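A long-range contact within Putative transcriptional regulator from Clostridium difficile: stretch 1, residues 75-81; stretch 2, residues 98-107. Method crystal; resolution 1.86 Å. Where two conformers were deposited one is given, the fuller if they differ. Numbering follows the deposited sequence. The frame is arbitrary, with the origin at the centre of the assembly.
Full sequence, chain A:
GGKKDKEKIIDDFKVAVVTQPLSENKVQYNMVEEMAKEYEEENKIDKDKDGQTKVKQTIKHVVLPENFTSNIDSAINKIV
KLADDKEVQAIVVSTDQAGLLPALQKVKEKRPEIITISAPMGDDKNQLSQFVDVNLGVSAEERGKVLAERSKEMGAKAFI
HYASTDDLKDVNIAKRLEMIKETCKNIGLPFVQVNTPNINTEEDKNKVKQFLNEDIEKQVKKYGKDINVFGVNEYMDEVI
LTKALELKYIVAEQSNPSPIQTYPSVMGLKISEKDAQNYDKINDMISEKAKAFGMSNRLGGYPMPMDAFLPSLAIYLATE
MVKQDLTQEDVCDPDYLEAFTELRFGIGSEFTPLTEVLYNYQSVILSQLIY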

# COMPACT_ATOMS: atom_id res chain seq x y z
N ALA A 75 -20.79 1.82 -11.27
CA ALA A 75 -19.91 1.43 -10.14
C ALA A 75 -20.62 1.71 -8.82
O ALA A 75 -20.64 0.86 -7.93
CB ALA A 75 -18.59 2.15 -10.21
N ILE A 76 -21.24 2.88 -8.72
CA ILE A 76 -21.99 3.26 -7.53
C ILE A 76 -23.17 2.32 -7.26
O ILE A 76 -23.34 1.82 -6.14
CB ILE A 76 -22.47 4.74 -7.61
CG1 ILE A 76 -21.27 5.67 -7.32
CG2 ILE A 76 -23.59 5.00 -6.62
CD1 ILE A 76 -21.52 7.14 -7.64
N ASN A 77 -23.96 2.07 -8.31
CA ASN A 77 -25.11 1.18 -8.19
C ASN A 77 -24.69 -0.22 -7.71
O ASN A 77 -25.35 -0.79 -6.84
CB ASN A 77 -25.90 1.11 -9.51
CG ASN A 77 -26.55 2.44 -9.87
OD1 ASN A 77 -27.00 2.64 -11.00
ND2 ASN A 77 -26.57 3.37 -8.91
N LYS A 78 -23.59 -0.74 -8.26
CA LYS A 78 -23.04 -2.05 -7.90
C LYS A 78 -22.82 -2.16 -6.38
O LYS A 78 -23.09 -3.20 -5.77
CB LYS A 78 -21.71 -2.28 -8.66
CG LYS A 78 -21.24 -3.73 -8.77
CD LYS A 78 -20.45 -4.03 -10.06
CE LYS A 78 -20.37 -5.57 -10.25
NZ LYS A 78 -19.35 -6.12 -11.21
N ILE A 79 -22.35 -1.09 -5.77
CA ILE A 79 -22.13 -1.10 -4.33
C ILE A 79 -23.45 -0.97 -3.56
O ILE A 79 -23.65 -1.66 -2.55
CB ILE A 79 -21.11 0.01 -3.89
CG1 ILE A 79 -19.74 -0.20 -4.55
CG2 ILE A 79 -20.97 0.08 -2.34
CD1 ILE A 79 -18.78 0.99 -4.32
N VAL A 80 -24.34 -0.09 -4.02
CA VAL A 80 -25.53 0.25 -3.25
C VAL A 80 -26.50 -0.95 -3.13
O VAL A 80 -27.19 -1.11 -2.12
CB VAL A 80 -26.26 1.48 -3.83
CG1 VAL A 80 -27.61 1.68 -3.16
CG2 VAL A 80 -25.38 2.72 -3.69
N LYS A 81 -26.52 -1.79 -4.17
CA LYS A 81 -27.28 -3.04 -4.14
C LYS A 81 -26.91 -3.99 -3.00
O LYS A 81 -27.72 -4.83 -2.61
CB LYS A 81 -27.13 -3.80 -5.47
CG LYS A 81 -27.75 -3.12 -6.72
CD LYS A 81 -29.23 -2.79 -6.59
CE LYS A 81 -29.87 -2.58 -7.96
NZ LYS A 81 -30.53 -3.82 -8.48
N ALA A 98 -10.90 8.11 -6.59
CA ALA A 98 -12.02 8.79 -5.94
C ALA A 98 -13.29 8.56 -6.74
O ALA A 98 -13.23 8.26 -7.92
CB ALA A 98 -11.74 10.33 -5.83
N GLY A 99 -14.43 8.74 -6.07
CA GLY A 99 -15.71 8.71 -6.74
C GLY A 99 -16.78 7.87 -6.07
O GLY A 99 -17.97 8.05 -6.36
N LEU A 100 -16.38 6.93 -5.20
CA LEU A 100 -17.33 5.94 -4.70
C LEU A 100 -18.00 6.36 -3.39
O LEU A 100 -18.94 5.70 -2.92
CB LEU A 100 -16.65 4.57 -4.56
CG LEU A 100 -16.05 4.01 -5.86
CD1 LEU A 100 -15.15 2.78 -5.56
CD2 LEU A 100 -17.15 3.67 -6.91
N LEU A 101 -17.56 7.47 -2.82
CA LEU A 101 -18.12 7.90 -1.53
C LEU A 101 -19.65 8.00 -1.51
O LEU A 101 -20.27 7.54 -0.54
CB LEU A 101 -17.46 9.20 -1.06
CG LEU A 101 -17.79 9.69 0.36
CD1 LEU A 101 -17.55 8.61 1.41
CD2 LEU A 101 -16.96 10.93 0.67
N PRO A 102 -20.29 8.58 -2.57
CA PRO A 102 -21.76 8.64 -2.52
C PRO A 102 -22.41 7.28 -2.33
O PRO A 102 -23.46 7.18 -1.67
CB PRO A 102 -22.16 9.26 -3.87
CG PRO A 102 -20.94 10.07 -4.27
CD PRO A 102 -19.77 9.21 -3.80
N ALA A 103 -21.78 6.24 -2.87
CA ALA A 103 -22.29 4.89 -2.72
C ALA A 103 -22.39 4.48 -1.25
O ALA A 103 -23.39 3.89 -0.82
CB ALA A 103 -21.42 3.87 -3.50
N LEU A 104 -21.34 4.78 -0.48
CA LEU A 104 -21.32 4.39 0.91
C LEU A 104 -22.25 5.26 1.77
O LEU A 104 -22.79 4.78 2.77
CB LEU A 104 -19.89 4.41 1.45
CG LEU A 104 -18.95 3.38 0.80
CD1 LEU A 104 -17.55 3.49 1.34
CD2 LEU A 104 -19.43 1.96 0.97
N GLN A 105 -22.46 6.51 1.38
CA GLN A 105 -23.46 7.33 2.07
C GLN A 105 -24.85 6.73 1.88
O GLN A 105 -25.65 6.69 2.83
CB GLN A 105 -23.45 8.77 1.57
CG GLN A 105 -22.26 9.60 2.02
CD GLN A 105 -22.13 10.87 1.22
OE1 GLN A 105 -21.69 10.85 0.07
NE2 GLN A 105 -22.52 12.00 1.82
N LYS A 106 -25.16 6.30 0.66
CA LYS A 106 -26.49 5.75 0.37
C LYS A 106 -26.71 4.43 1.12
O LYS A 106 -27.80 4.19 1.64
CB LYS A 106 -26.73 5.60 -1.14
N VAL A 107 -25.67 3.60 1.21
CA VAL A 107 -25.79 2.34 1.94
C VAL A 107 -26.10 2.57 3.42
O VAL A 107 -26.94 1.88 4.01
CB VAL A 107 -24.51 1.50 1.88
CG1 VAL A 107 -24.67 0.26 2.79
CG2 VAL A 107 -24.22 1.09 0.47

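The contact is apolar: no hydrogen bond joins the modelled atoms of the two stretches, and 421 Å² is buried between them. Helix 75-80 and helix 101-107 run in similar directions, 28° apart, with axes approaching to 8.6 Å.

Ala75 points its CA-to-CB bond toward stretch 2, and its CB lies 3.9 Å from Leu100 CD2. Ile76 leaves its backbone sideways, but with chi1 m and chi2 t its CD1 reaches 3.9 Å from Gly99 O and 4.4 Å from Pro102 CB, while its CG2 sits 4.0 Å from Ala103 CB. The small Ala103 suits this crowded place: its CA is 5.1 Å from Ile76 CA, and its CB touches the backbone itself, 3.9 Å from Ile76 O. Asn77 and Lys78 make no contact.

Ile79, one turn after Ala75, again points toward stretch 2 and has the largest covered area, 79 Å². Its CB packs 3.9 Å from Ala103 CB; its branches diverge, CD1 to Leu100 CD2 and CG2 to Leu104 CD2, both at 4.1 Å. Val80 closes the contact, with CG2 3.7 Å from Ala103 O and 4.1 Å from Lys106 CB, and CA 4.0 Å from Val107 CG2. Lys81 points away, leaving its long chain exposed.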